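Local coordinates for protein agarase (Pseudoalteromonas fuliginea, PDB 6XJ9) that probably hydrolyses the beta-1,4 linkages of agarose, as a family 50 glycoside hydrolase from a marine bacterium, at residues A664-H670 / F709-F715; F86-N90 / L135-D139; L374-Y380 / G392-S396; E251-S257 / D423-W428; S120-P124 / I684-N688. All coordinates share one frame; numbering follows the deposited sequence.

Contact 1 (A664-H670 / F709-F715); sequences AIIGEFH and FIGAHWF
With CG of F669 lodged between its backbone N and carbonyl carbon (chi1 79°) and CG of W714 anti to the backbone N (chi1 168°), the two rings meet on one side of the paired backbones. The edge of the W714 six-membered ring points at the face of F669, centroids 5.3 Å apart and planes at 86°, a T-shaped stack. CA of H670 lies 3.9 Å from the centroid of that same W714 ring, a CH-pi contact over its face. At the other end CB of A664 sits over the F709 face, and CE2 of this ring touches CG1 of I666 at 3.5 Å. Parallel backbone bonds join the strands: I710 N to A664 O (3.0 Å), I666 N to G711 O (3.1 Å) and H713 N to I666 O (2.9 Å). Between A664–F709 and I666–A712 the register slips by one residue, a beta bulge. Further along, F715 N donates to F669 O at 3.0 Å, while the carboxylate of E668 runs beside F715 towards R619 and Y645. Two adjacent parallel strands connected through helix 689-704 form a beta-alpha-beta crossover, consistent with the (beta/alpha)8 barrel of family 50 enzymes.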
# COMPACT_ATOMS: atom_id res chain seq x y z
N ALA A 664 28.79 -7.44 -10.57
CA ALA A 664 28.76 -6.33 -9.61
C ALA A 664 27.67 -6.58 -8.57
O ALA A 664 26.72 -7.30 -8.82
CB ALA A 664 28.53 -5.02 -10.34
N ILE A 665 27.83 -5.98 -7.39
CA ILE A 665 26.77 -6.10 -6.39
C ILE A 665 26.51 -4.72 -5.79
O ILE A 665 27.44 -3.92 -5.67
CB ILE A 665 27.11 -7.19 -5.35
CG1 ILE A 665 25.92 -7.46 -4.41
CG2 ILE A 665 28.38 -6.83 -4.57
CD1 ILE A 665 26.12 -8.63 -3.46
N ILE A 666 25.24 -4.44 -5.48
CA ILE A 666 24.89 -3.22 -4.75
C ILE A 666 24.94 -3.54 -3.25
O ILE A 666 24.24 -4.44 -2.77
CB ILE A 666 23.52 -2.64 -5.18
CG1 ILE A 666 23.55 -2.06 -6.60
CG2 ILE A 666 23.06 -1.58 -4.20
CD1 ILE A 666 24.39 -0.79 -6.74
N GLY A 667 25.79 -2.79 -2.53
CA GLY A 667 25.99 -3.00 -1.10
C GLY A 667 24.88 -2.42 -0.24
O GLY A 667 24.56 -2.98 0.81
N GLU A 668 24.33 -1.28 -0.68
CA GLU A 668 23.33 -0.53 0.07
C GLU A 668 22.49 0.29 -0.90
O GLU A 668 22.99 0.79 -1.90
CB GLU A 668 23.94 0.46 1.07
CG GLU A 668 25.03 -0.10 1.96
CD GLU A 668 25.84 0.91 2.76
OE1 GLU A 668 25.43 2.07 2.88
OE2 GLU A 668 26.90 0.52 3.27
N PHE A 669 21.20 0.40 -0.56
CA PHE A 669 20.23 1.30 -1.16
C PHE A 669 19.03 1.35 -0.22
O PHE A 669 18.86 0.44 0.60
CB PHE A 669 19.80 0.81 -2.55
CG PHE A 669 18.78 -0.30 -2.56
CD1 PHE A 669 19.16 -1.62 -2.36
CD2 PHE A 669 17.43 -0.04 -2.76
CE1 PHE A 669 18.24 -2.65 -2.38
CE2 PHE A 669 16.50 -1.07 -2.75
CZ PHE A 669 16.90 -2.38 -2.57
N HIS A 670 18.24 2.43 -0.29
CA HIS A 670 17.06 2.51 0.55
C HIS A 670 16.11 3.57 0.00
O HIS A 670 16.49 4.45 -0.75
CB HIS A 670 17.40 2.80 2.02
CG HIS A 670 17.22 4.23 2.41
ND1 HIS A 670 16.06 4.71 3.02
CD2 HIS A 670 18.06 5.29 2.28
CE1 HIS A 670 16.19 6.00 3.25
NE2 HIS A 670 17.42 6.38 2.81
N PHE A 709 24.93 -6.82 -12.81
CA PHE A 709 24.62 -6.94 -11.39
C PHE A 709 24.00 -8.29 -11.07
O PHE A 709 23.18 -8.79 -11.83
CB PHE A 709 23.74 -5.78 -10.94
CG PHE A 709 24.53 -4.53 -10.64
CD1 PHE A 709 24.77 -3.60 -11.64
CD2 PHE A 709 25.03 -4.29 -9.38
CE1 PHE A 709 25.47 -2.43 -11.37
CE2 PHE A 709 25.76 -3.14 -9.12
CZ PHE A 709 25.98 -2.20 -10.11
N ILE A 710 24.41 -8.86 -9.92
CA ILE A 710 23.96 -10.17 -9.47
C ILE A 710 23.24 -10.05 -8.13
O ILE A 710 23.03 -11.05 -7.44
CB ILE A 710 25.14 -11.18 -9.44
CG1 ILE A 710 26.35 -10.72 -8.62
CG2 ILE A 710 25.56 -11.49 -10.87
CD1 ILE A 710 26.12 -10.55 -7.13
N GLY A 711 22.85 -8.82 -7.76
CA GLY A 711 22.11 -8.65 -6.52
C GLY A 711 22.30 -7.27 -5.89
O GLY A 711 23.07 -6.44 -6.38
N ALA A 712 21.57 -7.07 -4.80
CA ALA A 712 21.56 -5.81 -4.08
C ALA A 712 21.11 -6.07 -2.65
O ALA A 712 20.21 -6.87 -2.42
CB ALA A 712 20.63 -4.83 -4.76
N HIS A 713 21.73 -5.35 -1.71
CA HIS A 713 21.35 -5.44 -0.31
C HIS A 713 20.76 -4.09 0.14
O HIS A 713 21.30 -3.03 -0.17
CB HIS A 713 22.56 -5.87 0.53
CG HIS A 713 22.98 -7.29 0.38
ND1 HIS A 713 24.30 -7.65 0.17
CD2 HIS A 713 22.27 -8.45 0.43
CE1 HIS A 713 24.40 -8.96 0.08
NE2 HIS A 713 23.16 -9.48 0.22
N TRP A 714 19.65 -4.18 0.88
CA TRP A 714 18.91 -3.04 1.41
C TRP A 714 19.53 -2.58 2.73
O TRP A 714 19.78 -3.38 3.63
CB TRP A 714 17.45 -3.48 1.63
CG TRP A 714 16.64 -2.50 2.43
CD1 TRP A 714 16.63 -2.34 3.78
CD2 TRP A 714 15.75 -1.50 1.90
NE1 TRP A 714 15.75 -1.34 4.14
CE2 TRP A 714 15.21 -0.80 3.00
CE3 TRP A 714 15.34 -1.15 0.60
CZ2 TRP A 714 14.29 0.23 2.84
CZ3 TRP A 714 14.43 -0.13 0.45
CH2 TRP A 714 13.92 0.56 1.55
N PHE A 715 19.76 -1.27 2.85
CA PHE A 715 20.20 -0.69 4.11
C PHE A 715 19.01 0.01 4.77
O PHE A 715 18.60 1.07 4.31
CB PHE A 715 21.35 0.31 3.86
CG PHE A 715 22.02 0.84 5.10
CD1 PHE A 715 21.47 1.89 5.83
CD2 PHE A 715 23.24 0.31 5.53
CE1 PHE A 715 22.10 2.38 6.97
CE2 PHE A 715 23.86 0.80 6.68
CZ PHE A 715 23.30 1.83 7.39
O HOH W 1 26.01 -5.57 1.44

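Contact 2 (F86-N90 / L135-D139); sequences FNDFN and LDGHD
The F89 ring receives CB of L135 over one face, 4.0 Å from CZ of F89, while CB of D136 approaches the same ring obliquely at 3.8 Å from CE1 of F89. F89 owes this position to a chi1 of 69°, which sets its CG between the backbone N and the carbonyl carbon. The segments do not run as a strand pair, since their end-to-end directions differ by 105°, yet their backbones are stitched together at F89. Its carbonyl oxygen accepts L135 N at 3.0 Å, with the donor in the carbonyl plane, and takes a second, weak bond from D136 N. F89 N returns a weak bond to D136 O. Further out, D136 OD2 accepts D88 N through its anti lone pair. The bond is nearly straight (170°), although its 2.5 Å length is short enough to be doubtful in detail. On the neighbouring side D88 OD1 rests 3.2 Å from CD2 of H138; its hydrogen-bond partner is ND2 of N211, and ND1 of H138 is held by T163. This corner joins the start of strand 89-97 to the loop after strand 128-134 in the CBM-like domain. If the short bond is real, the D136 carboxylate would take the place of a backbone acceptor; D88 OD1 and D136 OD2, like charges 5.5 Å apart, may raise the pKa of one or both.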
# COMPACT_ATOMS: atom_id res chain seq x y z
N PHE A 86 14.48 40.69 5.76
CA PHE A 86 13.54 39.75 6.35
C PHE A 86 14.21 38.97 7.48
O PHE A 86 15.42 38.76 7.47
CB PHE A 86 12.97 38.80 5.29
CG PHE A 86 12.27 39.48 4.14
CD1 PHE A 86 11.10 40.20 4.34
CD2 PHE A 86 12.77 39.37 2.85
CE1 PHE A 86 10.46 40.82 3.27
CE2 PHE A 86 12.13 39.98 1.79
CZ PHE A 86 10.98 40.71 2.00
N ASN A 87 13.41 38.57 8.47
CA ASN A 87 13.88 37.75 9.57
C ASN A 87 12.78 36.76 9.94
O ASN A 87 11.60 37.05 9.74
CB ASN A 87 14.37 38.60 10.75
CG ASN A 87 15.68 39.31 10.44
OD1 ASN A 87 16.75 38.71 10.51
ND2 ASN A 87 15.60 40.58 10.07
N ASP A 88 13.19 35.59 10.43
CA ASP A 88 12.27 34.60 10.97
C ASP A 88 11.27 34.19 9.88
O ASP A 88 10.05 34.25 10.08
CB ASP A 88 11.61 35.11 12.25
CG ASP A 88 10.72 34.08 12.92
OD1 ASP A 88 11.02 32.88 12.78
OD2 ASP A 88 9.73 34.48 13.55
N PHE A 89 11.80 33.77 8.73
CA PHE A 89 10.95 33.60 7.56
C PHE A 89 11.27 32.29 6.85
O PHE A 89 12.30 31.68 7.11
CB PHE A 89 11.08 34.81 6.63
CG PHE A 89 12.40 34.95 5.92
CD1 PHE A 89 13.52 35.42 6.60
CD2 PHE A 89 12.52 34.67 4.57
CE1 PHE A 89 14.74 35.55 5.94
CE2 PHE A 89 13.74 34.81 3.91
CZ PHE A 89 14.85 35.26 4.60
N ASN A 90 10.37 31.89 5.94
CA ASN A 90 10.55 30.68 5.15
C ASN A 90 10.23 30.96 3.68
O ASN A 90 9.53 31.92 3.35
CB ASN A 90 9.72 29.51 5.69
CG ASN A 90 8.23 29.77 5.64
OD1 ASN A 90 7.59 29.56 4.61
ND2 ASN A 90 7.66 30.22 6.75
N LEU A 135 14.47 29.77 6.24
CA LEU A 135 15.74 30.35 5.82
C LEU A 135 16.40 31.07 6.98
O LEU A 135 17.61 31.29 6.96
CB LEU A 135 15.51 31.27 4.61
CG LEU A 135 15.16 30.53 3.31
CD1 LEU A 135 15.03 31.48 2.12
CD2 LEU A 135 16.19 29.45 3.02
N ASP A 136 15.60 31.40 8.00
CA ASP A 136 16.06 32.14 9.17
C ASP A 136 15.08 31.92 10.31
O ASP A 136 13.87 31.82 10.08
CB ASP A 136 16.21 33.64 8.87
CG ASP A 136 16.56 34.48 10.09
OD1 ASP A 136 17.76 34.56 10.42
OD2 ASP A 136 15.63 35.03 10.71
N GLY A 137 15.61 31.83 11.53
CA GLY A 137 14.79 31.76 12.73
C GLY A 137 14.55 30.33 13.20
O GLY A 137 15.00 29.38 12.56
N HIS A 138 13.85 30.20 14.33
CA HIS A 138 13.46 28.91 14.89
C HIS A 138 14.70 28.08 15.21
O HIS A 138 15.62 28.57 15.86
CB HIS A 138 12.39 28.24 14.00
CG HIS A 138 11.04 28.89 14.08
ND1 HIS A 138 9.87 28.20 13.84
CD2 HIS A 138 10.67 30.16 14.38
CE1 HIS A 138 8.84 29.02 13.98
NE2 HIS A 138 9.30 30.22 14.31
N ASP A 139 14.74 26.83 14.73
CA ASP A 139 15.79 25.89 15.11
C ASP A 139 17.09 26.17 14.37
O ASP A 139 18.15 25.74 14.82
CB ASP A 139 15.32 24.43 15.05
CG ASP A 139 14.75 23.97 13.71
OD1 ASP A 139 14.30 24.84 12.92
OD2 ASP A 139 14.75 22.74 13.47

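Contact 3 (L374-Y380 / G392-S396); sequences LGKHFGY and GETYS
L374 meets Y395 first: its carbonyl oxygen accepts the phenol OH at 2.7 Å and lies at the edge of the Y395 ring, near its plane. Y395 reaches back this far because its CG is anti to the backbone N (chi1 -165°). H377 follows, with CB packed 3.5 Å from CE1 of Y395 and its carbonyl oxygen accepting S396 N at 3.2 Å. A water donates to that same oxygen and also hydrogen-bonds to OG1 of T394, while NE2 of H377 is bound to E403. F378, a non-hydrogen-bonded partner of Y395, offers its ring face to the Y395 edge; the centroids are 5.0 Å apart and the planes stand at 58°. Its CE1 comes within 3.2 Å of OE2 of E393, whose carboxylate is held outside the pair by R353, Y370 and T317. At G379 comes the hydrogen-bonded pair with T394. G379 N donates to T394 O (2.9 Å) and T394 N to G379 O (3.1 Å); in both cases the donor stands well above the carbonyl plane. T394 OG1 packs 3.3 Å from G379 C. Last, the Y380 ring lies over the G392 peptide, with G392 O above one ring face, and its hydroxyl is bound to D320 and Q323. The strand axes run at 141°, so the pair is strongly twisted. This is a beta hairpin whose strand 378-381 forms one margin of a four-stranded antiparallel sheet, and whose second strand leads directly into helix 397-406 through S396 as N-cap.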
# COMPACT_ATOMS: atom_id res chain seq x y z
N LEU A 374 14.88 -3.74 31.95
CA LEU A 374 15.13 -3.09 30.68
C LEU A 374 16.28 -2.09 30.80
O LEU A 374 16.64 -1.42 29.82
CB LEU A 374 13.84 -2.41 30.20
CG LEU A 374 12.69 -3.37 29.85
CD1 LEU A 374 11.46 -2.59 29.44
CD2 LEU A 374 13.08 -4.37 28.77
N GLY A 375 16.86 -2.01 32.00
CA GLY A 375 18.04 -1.20 32.25
C GLY A 375 19.30 -1.77 31.60
O GLY A 375 20.33 -1.11 31.55
N LYS A 376 19.20 -3.01 31.11
CA LYS A 376 20.35 -3.67 30.50
C LYS A 376 20.57 -3.12 29.08
O LYS A 376 21.62 -3.37 28.49
CB LYS A 376 20.19 -5.19 30.54
CG LYS A 376 19.08 -5.77 29.68
CD LYS A 376 19.18 -7.29 29.48
CE LYS A 376 18.85 -8.09 30.72
NZ LYS A 376 17.43 -7.91 31.13
N HIS A 377 19.60 -2.36 28.56
CA HIS A 377 19.69 -1.81 27.22
C HIS A 377 20.38 -0.45 27.20
O HIS A 377 20.49 0.16 26.14
CB HIS A 377 18.33 -1.86 26.51
CG HIS A 377 17.78 -3.25 26.56
ND1 HIS A 377 18.46 -4.31 26.00
CD2 HIS A 377 16.71 -3.76 27.19
CE1 HIS A 377 17.79 -5.42 26.24
NE2 HIS A 377 16.71 -5.11 26.98
N PHE A 378 20.87 0.01 28.35
CA PHE A 378 21.79 1.14 28.36
C PHE A 378 23.14 0.69 27.80
O PHE A 378 23.56 -0.45 28.01
CB PHE A 378 21.98 1.73 29.76
CG PHE A 378 20.87 2.63 30.26
CD1 PHE A 378 20.68 3.90 29.72
CD2 PHE A 378 20.03 2.22 31.28
CE1 PHE A 378 19.65 4.72 30.17
CE2 PHE A 378 19.00 3.05 31.73
CZ PHE A 378 18.81 4.29 31.17
N GLY A 379 23.79 1.59 27.06
CA GLY A 379 25.14 1.37 26.57
C GLY A 379 25.96 2.65 26.70
O GLY A 379 25.60 3.53 27.47
N TYR A 380 27.06 2.72 25.94
CA TYR A 380 27.92 3.89 25.95
C TYR A 380 28.63 4.03 24.61
O TYR A 380 29.03 3.03 24.00
CB TYR A 380 28.92 3.84 27.10
CG TYR A 380 29.58 5.17 27.33
CD1 TYR A 380 28.99 6.12 28.16
CD2 TYR A 380 30.74 5.52 26.66
CE1 TYR A 380 29.57 7.37 28.34
CE2 TYR A 380 31.32 6.77 26.82
CZ TYR A 380 30.73 7.69 27.67
OH TYR A 380 31.30 8.92 27.83
N GLY A 392 28.81 9.64 25.33
CA GLY A 392 27.78 9.57 26.35
C GLY A 392 27.02 8.25 26.35
O GLY A 392 27.24 7.39 25.49
N GLU A 393 26.14 8.15 27.33
CA GLU A 393 25.22 7.04 27.52
C GLU A 393 24.33 6.91 26.30
O GLU A 393 23.92 7.91 25.70
CB GLU A 393 24.40 7.34 28.77
CG GLU A 393 23.29 6.34 29.02
CD GLU A 393 22.52 6.70 30.28
OE1 GLU A 393 23.00 6.36 31.37
OE2 GLU A 393 21.47 7.36 30.15
N THR A 394 24.02 5.66 25.93
CA THR A 394 23.05 5.41 24.88
C THR A 394 21.95 4.53 25.46
O THR A 394 22.14 3.90 26.50
CB THR A 394 23.73 4.79 23.65
OG1 THR A 394 24.11 3.48 24.04
CG2 THR A 394 24.95 5.56 23.19
N TYR A 395 20.80 4.51 24.79
CA TYR A 395 19.78 3.51 25.06
C TYR A 395 19.33 2.91 23.73
O TYR A 395 19.36 3.60 22.73
CB TYR A 395 18.60 4.09 25.84
CG TYR A 395 17.73 3.02 26.45
CD1 TYR A 395 18.21 2.16 27.43
CD2 TYR A 395 16.43 2.84 26.00
CE1 TYR A 395 17.42 1.16 27.97
CE2 TYR A 395 15.62 1.86 26.55
CZ TYR A 395 16.11 1.01 27.53
OH TYR A 395 15.29 0.05 28.02
N SER A 396 18.94 1.62 23.76
CA SER A 396 18.40 0.95 22.58
C SER A 396 16.93 0.57 22.79
O SER A 396 16.63 -0.44 23.43
CB SER A 396 19.22 -0.25 22.22
OG SER A 396 18.67 -0.87 21.06
O HOH W 2 22.40 1.39 24.21

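Contact 4 (E251-S257 / D423-W428); sequences EATQLLS and DRMITW
L256 and T427 approach with their CA atoms 5.2 Å apart, and S257 and D423 with theirs 5.1 Å apart, as the chain leaving helix 242-252 extends through L255 and L256 along the side of the last turns of helix 413-428. The backbone makes one direct bond here: L256 N donates to OG1 of T427 at 2.8 Å and 167°. That hydroxyl in turn donates to D423 O, 2.7 Å away and above the carbonyl plane, so its proton is committed inside the helix and its oxygen serves the passing chain. D423 O also receives T427 N, the regular helix bond. The second link is a salt bridge. E251, extended beyond a CG anti to its backbone N (chi1 -175°), presents both oxygens to R424, which grips them side-on. R424 NE bonds OE2 of E251 at 2.8 Å, almost in the guanidinium plane, and R424 NH2 bonds OE1 of E251 at 3.0 Å on the syn lone pair; the two flat groups are turned by 37°. Between these polar links CD2 of L255 touches CG of R424 at 3.8 Å; beyond T427, CB of L256 meets CG2 of I426 at 4.0 Å. K446 binds both OD1 of D423 and the carbonyl oxygen of S257. R424 carries a further charge partner in D741, while T253 packs on E760 of the second subunit. Helix 397-406 lies against R424 through K405 and Y406, and helix 745-763 reaches W428 O through N755.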
# COMPACT_ATOMS: atom_id res chain seq x y z
N GLU A 251 2.63 -13.49 13.92
CA GLU A 251 3.66 -13.63 12.91
C GLU A 251 4.17 -15.08 12.86
O GLU A 251 4.54 -15.56 11.79
CB GLU A 251 4.82 -12.67 13.14
CG GLU A 251 5.85 -12.70 12.02
CD GLU A 251 6.98 -11.69 12.13
OE1 GLU A 251 7.17 -11.11 13.23
OE2 GLU A 251 7.66 -11.48 11.10
N ALA A 252 4.18 -15.75 14.02
CA ALA A 252 4.74 -17.09 14.15
C ALA A 252 4.03 -18.06 13.22
O ALA A 252 4.67 -18.91 12.60
CB ALA A 252 4.69 -17.55 15.59
N THR A 253 2.70 -17.93 13.12
CA THR A 253 1.89 -18.81 12.30
C THR A 253 2.17 -18.56 10.81
O THR A 253 1.81 -19.38 9.97
CB THR A 253 0.39 -18.65 12.57
OG1 THR A 253 -0.08 -17.43 12.00
CG2 THR A 253 0.04 -18.72 14.04
N GLN A 254 2.79 -17.42 10.50
CA GLN A 254 2.97 -17.01 9.11
C GLN A 254 4.40 -17.26 8.66
O GLN A 254 4.68 -17.26 7.46
CB GLN A 254 2.61 -15.54 8.94
CG GLN A 254 1.16 -15.23 9.24
CD GLN A 254 0.85 -13.77 9.03
OE1 GLN A 254 1.22 -12.91 9.83
NE2 GLN A 254 0.16 -13.48 7.93
N LEU A 255 5.31 -17.45 9.62
CA LEU A 255 6.73 -17.60 9.31
C LEU A 255 6.97 -19.00 8.76
O LEU A 255 6.42 -19.98 9.25
CB LEU A 255 7.57 -17.34 10.56
CG LEU A 255 7.72 -15.87 10.94
CD1 LEU A 255 8.45 -15.73 12.27
CD2 LEU A 255 8.44 -15.09 9.85
N LEU A 256 7.78 -19.07 7.70
CA LEU A 256 8.29 -20.32 7.17
C LEU A 256 9.66 -20.55 7.80
O LEU A 256 10.34 -19.60 8.18
CB LEU A 256 8.39 -20.21 5.64
CG LEU A 256 7.07 -19.96 4.91
CD1 LEU A 256 7.30 -19.61 3.45
CD2 LEU A 256 6.14 -21.17 5.03
N SER A 257 10.05 -21.82 7.92
CA SER A 257 11.31 -22.16 8.54
C SER A 257 12.21 -22.89 7.55
O SER A 257 13.37 -23.14 7.86
CB SER A 257 11.10 -22.97 9.80
OG SER A 257 10.38 -24.16 9.51
N ASP A 423 13.92 -16.95 9.83
CA ASP A 423 12.62 -17.33 9.29
C ASP A 423 12.02 -16.21 8.45
O ASP A 423 11.44 -16.47 7.39
CB ASP A 423 11.69 -17.86 10.38
CG ASP A 423 12.12 -19.22 10.92
OD1 ASP A 423 13.15 -19.73 10.45
OD2 ASP A 423 11.41 -19.75 11.78
N ARG A 424 12.15 -14.96 8.92
CA ARG A 424 11.65 -13.82 8.17
C ARG A 424 12.31 -13.76 6.79
O ARG A 424 11.62 -13.59 5.79
CB ARG A 424 11.89 -12.49 8.90
CG ARG A 424 10.84 -12.17 9.96
CD ARG A 424 11.34 -11.14 10.96
NE ARG A 424 10.27 -10.58 11.78
CZ ARG A 424 10.45 -9.63 12.69
NH1 ARG A 424 11.66 -9.13 12.89
NH2 ARG A 424 9.43 -9.17 13.39
N MET A 425 13.64 -13.91 6.76
CA MET A 425 14.35 -13.87 5.49
C MET A 425 13.86 -14.99 4.57
O MET A 425 13.65 -14.77 3.38
CB MET A 425 15.87 -13.96 5.68
CG MET A 425 16.43 -12.83 6.53
SD MET A 425 15.84 -11.21 5.97
CE MET A 425 15.99 -10.27 7.49
N ILE A 426 13.63 -16.19 5.13
CA ILE A 426 13.09 -17.29 4.34
C ILE A 426 11.73 -16.86 3.79
O ILE A 426 11.48 -17.00 2.60
CB ILE A 426 12.95 -18.59 5.17
CG1 ILE A 426 14.26 -19.14 5.74
CG2 ILE A 426 12.17 -19.64 4.38
CD1 ILE A 426 15.34 -19.40 4.72
N THR A 427 10.86 -16.37 4.68
CA THR A 427 9.46 -16.13 4.33
C THR A 427 9.37 -15.01 3.30
O THR A 427 8.55 -15.05 2.39
CB THR A 427 8.64 -15.78 5.58
OG1 THR A 427 8.91 -16.73 6.61
CG2 THR A 427 7.15 -15.74 5.31
N TRP A 428 10.24 -14.00 3.46
CA TRP A 428 10.22 -12.84 2.60
C TRP A 428 10.92 -13.14 1.27
O TRP A 428 10.86 -12.33 0.35
CB TRP A 428 10.83 -11.62 3.29
CG TRP A 428 10.14 -11.26 4.57
CD1 TRP A 428 8.89 -11.64 4.98
CD2 TRP A 428 10.65 -10.41 5.62
NE1 TRP A 428 8.62 -11.14 6.22
CE2 TRP A 428 9.67 -10.37 6.63
CE3 TRP A 428 11.84 -9.69 5.80
CZ2 TRP A 428 9.84 -9.61 7.79
CZ3 TRP A 428 12.01 -8.96 6.95
CH2 TRP A 428 11.02 -8.92 7.93

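Contact 5 (S120-P124 / I684-N688); sequences SVNVP and IHAAN
N122 and H685 form the tight part of an interdomain contact between strand 116-123 of the beta-strand CBM-like domain and the loop leading into helix 689-704 of what is, consistent with family 50, the catalytic barrel. With CG anti to its backbone N (chi1 -177°), N122 projects towards the loop, and its CB packs 3.8 Å from CB of H685. Its amide nitrogen ND2 donates to H685 O at 2.9 Å, from 49° above the carbonyl plane, and also bonds S102, while OD1 of N122 rests 3.3 Å from CA of A687. The imidazole of H685 lies along the strand: CA of V121 meets the ring edge, 3.7 Å from ND1, and OG of S120, hydrogen-bonded to I105 O and Q104, lies over one face as a packing neighbour. NE2 of H685 bonds G682 O within its own loop, which fixes the ring's orientation. A water bridges the buried strand N-H and the imidazole, accepting N122 N at 2.9 Å and, more weakly, ND1 of H685 at 2.8 Å. The looser rim is at P124, which is partly exposed; there the contact is carbon packing, CB of P124 meeting CB of A687 at 3.8 Å.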
# COMPACT_ATOMS: atom_id res chain seq x y z
N SER A 120 15.51 18.62 0.13
CA SER A 120 14.79 17.65 -0.69
C SER A 120 13.44 17.31 -0.06
O SER A 120 13.29 17.29 1.15
CB SER A 120 15.61 16.40 -0.92
OG SER A 120 14.96 15.53 -1.84
N VAL A 121 12.45 17.00 -0.91
CA VAL A 121 11.16 16.54 -0.42
C VAL A 121 10.48 15.70 -1.50
O VAL A 121 10.78 15.85 -2.69
CB VAL A 121 10.27 17.71 0.04
CG1 VAL A 121 9.73 18.52 -1.13
CG2 VAL A 121 9.12 17.24 0.92
N ASN A 122 9.57 14.81 -1.09
CA ASN A 122 8.76 14.08 -2.04
C ASN A 122 7.46 14.86 -2.29
O ASN A 122 6.85 15.32 -1.34
CB ASN A 122 8.49 12.64 -1.60
CG ASN A 122 7.71 11.86 -2.64
OD1 ASN A 122 6.50 12.02 -2.76
ND2 ASN A 122 8.38 11.00 -3.38
N VAL A 123 7.07 14.97 -3.57
CA VAL A 123 5.79 15.54 -3.99
C VAL A 123 4.94 14.41 -4.56
O VAL A 123 5.11 14.02 -5.71
CB VAL A 123 5.95 16.66 -5.05
CG1 VAL A 123 4.61 17.29 -5.43
CG2 VAL A 123 6.97 17.71 -4.65
N PRO A 124 3.95 13.90 -3.77
CA PRO A 124 3.05 12.84 -4.23
C PRO A 124 2.28 13.25 -5.47
O PRO A 124 2.07 14.44 -5.72
CB PRO A 124 2.04 12.68 -3.08
CG PRO A 124 2.71 13.31 -1.87
CD PRO A 124 3.66 14.36 -2.41
N ILE A 684 16.56 8.79 -0.28
CA ILE A 684 15.61 8.67 -1.37
C ILE A 684 14.20 8.64 -0.76
O ILE A 684 13.91 7.82 0.12
CB ILE A 684 15.95 7.42 -2.22
CG1 ILE A 684 17.38 7.47 -2.77
CG2 ILE A 684 14.93 7.21 -3.34
CD1 ILE A 684 17.66 8.62 -3.74
N HIS A 685 13.32 9.54 -1.23
CA HIS A 685 12.06 9.81 -0.55
C HIS A 685 10.87 9.31 -1.37
O HIS A 685 10.78 9.60 -2.56
CB HIS A 685 11.85 11.34 -0.39
CG HIS A 685 12.88 12.04 0.42
ND1 HIS A 685 12.76 13.38 0.76
CD2 HIS A 685 14.05 11.62 0.95
CE1 HIS A 685 13.82 13.76 1.44
NE2 HIS A 685 14.61 12.69 1.59
N ALA A 686 9.91 8.67 -0.67
CA ALA A 686 8.65 8.25 -1.27
C ALA A 686 7.48 9.02 -0.66
O ALA A 686 7.60 9.63 0.39
CB ALA A 686 8.44 6.75 -1.09
N ALA A 687 6.32 8.92 -1.32
CA ALA A 687 5.12 9.64 -0.90
C ALA A 687 4.51 9.05 0.38
O ALA A 687 3.88 9.77 1.15
CB ALA A 687 4.12 9.64 -2.02
N ASN A 688 4.70 7.74 0.57
CA ASN A 688 4.10 6.97 1.66
C ASN A 688 4.65 5.55 1.59
O ASN A 688 5.48 5.25 0.73
CB ASN A 688 2.56 7.00 1.58
CG ASN A 688 2.03 6.56 0.23
OD1 ASN A 688 2.47 5.56 -0.31
ND2 ASN A 688 1.04 7.27 -0.30
O HOH W 3 10.08 13.85 1.57

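How the contacts relate
From the N terminus, contact 2 closes first, tying two corners within the CBM-like domain. Contact 5 opens inside that loop, at 120-124, and does not close until 684-688, so the two cross; it joins the CBM-like domain to the loop before helix 689-704. Contact 4 is nested in this long span, bringing the chain after helix 242-252 to helix 413-428, and contact 3, a local hairpin, is nested inside contact 4. Contact 1 joins neighbouring parallel strands 664-666 and 709-714 across helix 689-704; it opens within the contact 5 span and closes beyond it, so these also cross. They touch where H670 O packs 3.4 Å from I684 CB.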